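Local coordinates for hybrid kinase (Caulobacter vibrioides, PDB 6QRL), which is a sensor hybrid histidine kinase, probably autophosphorylating with ATP, whose pseudo-receiver domain, the part in this crystal, binds cyclic di-GMP to relieve auto-inhibition, at residues A[64-76]-A[107-119]. Sequence-based numbering, arbitrary orientation.
With C2E (9,9'-[(2R,3R,3aS,5S,7aR,9R,10R,10aS,12S,14aR)-3,5,10,12-tetrahydroxy-5,12-dioxidooctahydro-2H,7H-difuro[3,2-d:3',2'-j][1,3,7,9,2,8]tetraoxadiphosphacyclododecine-2,9-diyl]bis(2-amino-1,9-dihydro-6H-purin-6-one)), chain C; SO4 (sulfate ion), chain D.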
loop_
_atom_site.group_PDB
_atom_site.type_symbol
_atom_site.label_atom_id
_atom_site.label_comp_id
_atom_site.label_asym_id
_atom_site.label_seq_id
_atom_site.Cartn_x
_atom_site.Cartn_y
_atom_site.Cartn_z
ATOM N N ALA A 64 6.371 10.915 -9.785
ATOM C CA ALA A 64 7.312 9.837 -9.362
ATOM C C ALA A 64 6.902 9.265 -8.003
ATOM O O ALA A 64 6.664 10.036 -7.085
ATOM C CB ALA A 64 8.746 10.301 -9.289
ATOM N N LEU A 65 6.817 7.942 -7.904
ATOM C CA LEU A 65 6.410 7.236 -6.672
ATOM C C LEU A 65 7.086 5.866 -6.731
ATOM O O LEU A 65 6.713 5.077 -7.633
ATOM C CB LEU A 65 4.880 7.114 -6.669
ATOM C CG LEU A 65 4.127 7.234 -5.335
ATOM C CD1 LEU A 65 3.050 6.177 -5.219
ATOM C CD2 LEU A 65 5.001 7.296 -4.103
ATOM N N LYS A 66 8.045 5.617 -5.846
ATOM C CA LYS A 66 8.842 4.363 -5.848
ATOM C C LYS A 66 8.291 3.452 -4.759
ATOM O O LYS A 66 8.383 3.754 -3.573
ATOM C CB LYS A 66 10.331 4.615 -5.586
ATOM C CG LYS A 66 10.898 5.904 -6.149
ATOM C CD LYS A 66 11.025 5.915 -7.671
ATOM C CE LYS A 66 11.395 7.284 -8.216
ATOM N NZ LYS A 66 10.917 7.469 -9.608
ATOM N N PRO A 67 7.771 2.271 -5.119
ATOM C CA PRO A 67 7.403 1.280 -4.121
ATOM C C PRO A 67 8.705 0.698 -3.564
ATOM O O PRO A 67 9.657 0.488 -4.304
ATOM C CB PRO A 67 6.576 0.306 -4.971
ATOM C CG PRO A 67 7.273 0.310 -6.301
ATOM C CD PRO A 67 7.656 1.761 -6.494
ATOM N N PRO A 68 8.828 0.461 -2.247
ATOM C CA PRO A 68 10.060 -0.117 -1.701
ATOM C C PRO A 68 10.420 -1.481 -2.319
ATOM O O PRO A 68 9.560 -2.369 -2.452
ATOM C CB PRO A 68 9.753 -0.313 -0.213
ATOM C CG PRO A 68 8.551 0.558 0.064
ATOM C CD PRO A 68 7.795 0.718 -1.237
ATOM N N ALA A 69 11.692 -1.644 -2.660
ATOM C CA ALA A 69 12.249 -2.886 -3.237
ATOM C C ALA A 69 11.988 -4.053 -2.273
ATOM O O ALA A 69 12.121 -3.885 -1.046
ATOM C CB ALA A 69 13.726 -2.708 -3.545
ATOM N N GLY A 70 11.580 -5.196 -2.820
ATOM C CA GLY A 70 11.386 -6.447 -2.074
ATOM C C GLY A 70 10.140 -6.421 -1.211
ATOM O O GLY A 70 9.940 -7.379 -0.446
ATOM N N ARG A 71 9.291 -5.400 -1.333
ATOM C CA ARG A 71 8.025 -5.314 -0.566
ATOM C C ARG A 71 6.833 -5.438 -1.520
ATOM O O ARG A 71 7.020 -5.335 -2.764
ATOM C CB ARG A 71 8.042 -4.023 0.252
ATOM C CG ARG A 71 9.190 -3.943 1.270
ATOM C CD ARG A 71 9.169 -5.027 2.345
ATOM N NE ARG A 71 7.939 -4.935 3.139
ATOM C CZ ARG A 71 7.810 -4.407 4.355
ATOM N NH1 ARG A 71 8.865 -3.932 4.998
ATOM N NH2 ARG A 71 6.612 -4.368 4.933
ATOM N N ARG A 72 5.663 -5.697 -0.943
ATOM C CA ARG A 72 4.364 -5.848 -1.655
ATOM C C ARG A 72 3.557 -4.560 -1.436
ATOM O O ARG A 72 3.197 -4.281 -0.274
ATOM C CB ARG A 72 3.670 -7.109 -1.138
ATOM C CG ARG A 72 4.581 -8.333 -1.174
ATOM C CD ARG A 72 3.921 -9.542 -0.581
ATOM N NE ARG A 72 4.832 -10.658 -0.706
ATOM C CZ ARG A 72 4.663 -11.714 -1.494
ATOM N NH1 ARG A 72 3.554 -11.865 -2.203
ATOM N NH2 ARG A 72 5.595 -12.658 -1.533
ATOM N N SER A 73 3.375 -3.764 -2.492
ATOM C CA SER A 73 2.764 -2.412 -2.393
ATOM C C SER A 73 1.635 -2.250 -3.394
ATOM O O SER A 73 1.751 -2.747 -4.506
ATOM C CB SER A 73 3.786 -1.330 -2.611
ATOM O OG SER A 73 4.831 -1.423 -1.664
ATOM N N VAL A 74 0.592 -1.560 -2.961
ATOM C CA VAL A 74 -0.608 -1.181 -3.745
ATOM C C VAL A 74 -0.730 0.339 -3.659
ATOM O O VAL A 74 -0.711 0.846 -2.528
ATOM C CB VAL A 74 -1.851 -1.859 -3.157
ATOM C CG1 VAL A 74 -3.078 -1.564 -3.978
ATOM C CG2 VAL A 74 -1.660 -3.360 -3.013
ATOM N N VAL A 75 -0.945 1.017 -4.781
ATOM C CA VAL A 75 -1.031 2.496 -4.796
ATOM C C VAL A 75 -2.511 2.912 -4.726
ATOM O O VAL A 75 -3.331 2.294 -5.441
ATOM C CB VAL A 75 -0.304 3.073 -6.027
ATOM C CG1 VAL A 75 -0.853 2.511 -7.331
ATOM C CG2 VAL A 75 -0.357 4.589 -6.063
ATOM N N LEU A 76 -2.822 3.962 -3.962
ATOM C CA LEU A 76 -4.181 4.579 -3.897
ATOM C C LEU A 76 -4.252 5.757 -4.879
ATOM O O LEU A 76 -3.479 6.716 -4.716
ATOM C CB LEU A 76 -4.450 5.081 -2.472
ATOM C CG LEU A 76 -4.901 4.066 -1.425
ATOM C CD1 LEU A 76 -4.305 2.692 -1.624
ATOM C CD2 LEU A 76 -4.691 4.575 0.002
ATOM N N VAL A 107 -9.445 -5.748 0.228
ATOM C CA VAL A 107 -9.203 -7.171 0.598
ATOM C C VAL A 107 -8.580 -7.930 -0.588
ATOM O O VAL A 107 -7.566 -8.606 -0.393
ATOM C CB VAL A 107 -10.516 -7.823 1.079
ATOM C CG1 VAL A 107 -10.390 -9.329 1.187
ATOM C CG2 VAL A 107 -10.961 -7.209 2.409
ATOM N N ALA A 108 -9.166 -7.854 -1.781
ATOM C CA ALA A 108 -8.667 -8.565 -2.977
ATOM C C ALA A 108 -7.233 -8.110 -3.281
ATOM O O ALA A 108 -6.405 -8.986 -3.483
ATOM C CB ALA A 108 -9.593 -8.345 -4.151
ATOM N N GLN A 109 -6.907 -6.804 -3.264
ATOM C CA GLN A 109 -5.541 -6.359 -3.666
ATOM C C GLN A 109 -4.504 -6.723 -2.586
ATOM O O GLN A 109 -3.354 -6.997 -2.944
ATOM C CB GLN A 109 -5.522 -4.877 -4.002
ATOM C CG GLN A 109 -6.261 -4.551 -5.296
ATOM C CD GLN A 109 -5.733 -5.301 -6.493
ATOM O OE1 GLN A 109 -4.521 -5.348 -6.720
ATOM N NE2 GLN A 109 -6.643 -5.897 -7.262
ATOM N N VAL A 110 -4.892 -6.762 -1.315
ATOM C CA VAL A 110 -3.986 -7.203 -0.222
ATOM C C VAL A 110 -3.744 -8.713 -0.342
ATOM O O VAL A 110 -2.562 -9.122 -0.256
ATOM C CB VAL A 110 -4.562 -6.803 1.147
ATOM C CG1 VAL A 110 -3.758 -7.432 2.269
ATOM C CG2 VAL A 110 -4.614 -5.275 1.289
ATOM N N LEU A 111 -4.797 -9.510 -0.558
ATOM C CA LEU A 111 -4.649 -10.995 -0.669
ATOM C C LEU A 111 -3.778 -11.375 -1.871
ATOM O O LEU A 111 -3.037 -12.360 -1.738
ATOM C CB LEU A 111 -6.015 -11.677 -0.779
ATOM C CG LEU A 111 -6.867 -11.617 0.488
ATOM C CD1 LEU A 111 -8.081 -12.542 0.373
ATOM C CD2 LEU A 111 -6.055 -11.972 1.736
ATOM N N GLN A 112 -3.835 -10.627 -2.975
ATOM C CA GLN A 112 -3.171 -10.990 -4.256
ATOM C C GLN A 112 -1.834 -10.264 -4.419
ATOM O O GLN A 112 -1.228 -10.440 -5.478
ATOM C CB GLN A 112 -4.059 -10.615 -5.448
ATOM C CG GLN A 112 -5.407 -11.333 -5.461
ATOM C CD GLN A 112 -6.382 -10.717 -6.446
ATOM O OE1 GLN A 112 -6.028 -9.864 -7.272
ATOM N NE2 GLN A 112 -7.631 -11.141 -6.362
ATOM N N ALA A 113 -1.434 -9.416 -3.468
ATOM C CA ALA A 113 -0.297 -8.471 -3.609
ATOM C C ALA A 113 1.009 -9.245 -3.884
ATOM O O ALA A 113 1.280 -10.248 -3.175
ATOM C CB ALA A 113 -0.143 -7.647 -2.372
ATOM N N VAL A 114 1.786 -8.784 -4.866
ATOM C CA VAL A 114 3.023 -9.453 -5.366
ATOM C C VAL A 114 4.177 -8.497 -5.074
ATOM O O VAL A 114 3.924 -7.261 -4.909
ATOM C CB VAL A 114 2.926 -9.816 -6.868
ATOM C CG1 VAL A 114 1.775 -10.782 -7.175
ATOM C CG2 VAL A 114 2.798 -8.570 -7.753
ATOM N N THR A 115 5.385 -9.036 -5.019
ATOM C CA THR A 115 6.602 -8.304 -4.616
ATOM C C THR A 115 7.072 -7.399 -5.753
ATOM O O THR A 115 7.039 -7.833 -6.906
ATOM C CB THR A 115 7.756 -9.252 -4.284
ATOM O OG1 THR A 115 7.245 -10.481 -3.766
ATOM C CG2 THR A 115 8.698 -8.628 -3.284
ATOM N N ALA A 116 7.585 -6.220 -5.422
ATOM C CA ALA A 116 8.516 -5.465 -6.303
ATOM C C ALA A 116 9.861 -6.207 -6.404
ATOM O O ALA A 116 10.226 -6.887 -5.450
ATOM C CB ALA A 116 8.704 -4.063 -5.789
ATOM N N ASP A 117 10.608 -6.004 -7.486
ATOM C CA ASP A 117 11.994 -6.521 -7.661
ATOM C C ASP A 117 12.921 -5.907 -6.591
ATOM O O ASP A 117 12.535 -4.876 -5.998
ATOM C CB ASP A 117 12.504 -6.225 -9.073
ATOM C CG ASP A 117 11.750 -6.919 -10.204
ATOM O OD1 ASP A 117 11.134 -7.987 -9.967
ATOM O OD2 ASP A 117 11.791 -6.391 -11.339
ATOM N N GLY A 118 14.118 -6.491 -6.390
ATOM C CA GLY A 118 15.168 -6.006 -5.462
ATOM C C GLY A 118 15.055 -6.707 -4.120
ATOM O O GLY A 118 14.261 -7.663 -4.039
ATOM N N VAL A 119 15.759 -6.250 -3.075
ATOM C CA VAL A 119 15.751 -6.938 -1.741
ATOM C C VAL A 119 15.202 -6.000 -0.656
ATOM O O VAL A 119 15.710 -4.882 -0.561
ATOM C CB VAL A 119 17.141 -7.528 -1.407
ATOM C CG1 VAL A 119 18.266 -6.501 -1.526
ATOM C CG2 VAL A 119 17.159 -8.225 -0.043
HETATM P P1 C2E C . -11.515 -0.704 -12.954
HETATM O O2P C2E C . -10.652 0.041 -11.962
HETATM O O1P C2E C . -11.301 -0.501 -14.423
HETATM O "O5'" C2E C . -11.205 -2.254 -12.691
HETATM C "C5'" C2E C . -11.674 -3.212 -13.643
HETATM C "C4'" C2E C . -11.243 -4.564 -13.162
HETATM O "O4'" C2E C . -9.809 -4.671 -13.241
HETATM C "C3'" C2E C . -11.553 -4.850 -11.702
HETATM O "O3'" C2E C . -12.929 -5.266 -11.657
HETATM C "C2'" C2E C . -10.500 -5.923 -11.343
HETATM O "O2'" C2E C . -11.045 -7.225 -11.356
HETATM C "C1'" C2E C . -9.413 -5.739 -12.410
HETATM N N9 C2E C . -8.083 -5.382 -11.917
HETATM C C8 C2E C . -6.893 -5.756 -12.496
HETATM N N7 C2E C . -5.847 -5.233 -11.903
HETATM C C5 C2E C . -6.375 -4.447 -10.888
HETATM C C6 C2E C . -5.721 -3.646 -9.923
HETATM O O6 C2E C . -4.515 -3.429 -9.794
HETATM N N1 C2E C . -6.632 -3.005 -9.084
HETATM C C2 C2E C . -7.999 -3.131 -9.144
HETATM N N2 C2E C . -8.704 -2.425 -8.244
HETATM N N3 C2E C . -8.623 -3.887 -10.050
HETATM C C4 C2E C . -7.755 -4.518 -10.887
HETATM P P11 C2E C . -13.755 -4.842 -10.350
HETATM O O21 C2E C . -12.846 -5.125 -9.191
HETATM O O11 C2E C . -15.100 -5.506 -10.414
HETATM O O5A C2E C . -14.000 -3.266 -10.510
HETATM C C5A C2E C . -14.995 -2.743 -11.439
HETATM C C4A C2E C . -14.988 -1.236 -11.370
HETATM O O4A C2E C . -15.584 -0.808 -10.121
HETATM C C3A C2E C . -13.615 -0.569 -11.373
HETATM O O3A C2E C . -13.106 -0.510 -12.713
HETATM C C2A C2E C . -13.937 0.782 -10.739
HETATM O O2A C2E C . -14.558 1.756 -11.539
HETATM C C1A C2E C . -14.956 0.381 -9.672
HETATM N N91 C2E C . -14.300 0.120 -8.404
HETATM C C81 C2E C . -13.709 -1.067 -8.055
HETATM N N71 C2E C . -13.123 -1.030 -6.881
HETATM C C51 C2E C . -13.341 0.269 -6.443
HETATM C C61 C2E C . -12.947 0.879 -5.232
HETATM O O61 C2E C . -12.246 0.396 -4.332
HETATM N N11 C2E C . -13.389 2.204 -5.174
HETATM C C21 C2E C . -14.123 2.849 -6.143
HETATM N N21 C2E C . -14.465 4.117 -5.865
HETATM N N31 C2E C . -14.473 2.286 -7.296
HETATM C C41 C2E C . -14.068 0.995 -7.372
HETATM S S SO4 D . 8.991 14.281 -9.347
HETATM O O1 SO4 D . 9.957 13.757 -10.275
HETATM O O2 SO4 D . 8.788 15.687 -9.605
HETATM O O3 SO4 D . 7.736 13.589 -9.543
HETATM O O4 SO4 D . 9.466 14.101 -7.998
HETATM O O HOH W 1 4.469 -4.518 -4.944
#
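The backbone N of Ala-116 gives a nearly straight hydrogen bond (2.9 Å, 170°) to the carbonyl O of Arg-71, a bond that ties the segment entering strand 73-77 to the chain leaving helix 103-111. Beside it, Gly-70 N points between two carbonyls and makes only weak bonds, to Ala-116 O and to Asp-117 O at 3.3 Å. Gly-70 sits in the type II turn from Pro-68 to Arg-71, where its positive phi suits glycine. The methyl of Ala-116 is small enough to fit against the carbonyls of Pro-68 and Arg-71.

Further along, the side chain of Arg-72 runs alongside Ala-113, Val-114 and Thr-115. With CG anti to its carbonyl carbon (chi1 -51°) and the chain extended as far as NE, NH1 reaches Ala-113 O, a 3.0 Å hydrogen bond lying close to the guanidinium plane. Thr-115 OG1 lies above one face, offset toward the rim, 3.5 Å from Arg-72 NH2, while Thr-115 CG2 packs on Gly-70 O. A water accepts from Ser-73 N and donates to Val-114 O, so that the two are joined through water rather than directly.

At the helix, Val-74 sets CG1 against Gln-109 CB, 4.1 Å away, crossing it at about a right angle. Gln-109, bent at chi2 (-57°), carries its amide to the cyclic di-GMP guanine, with NE2 3.4 Å from N1 of C2E. One sound backbone bond, the Arg-72 side-chain bond, weak Gly-70 bonds and a water thus hold the tail to the receiver-like core, whereas apolar packing links strand 73-77 to a ligand-pocket residue.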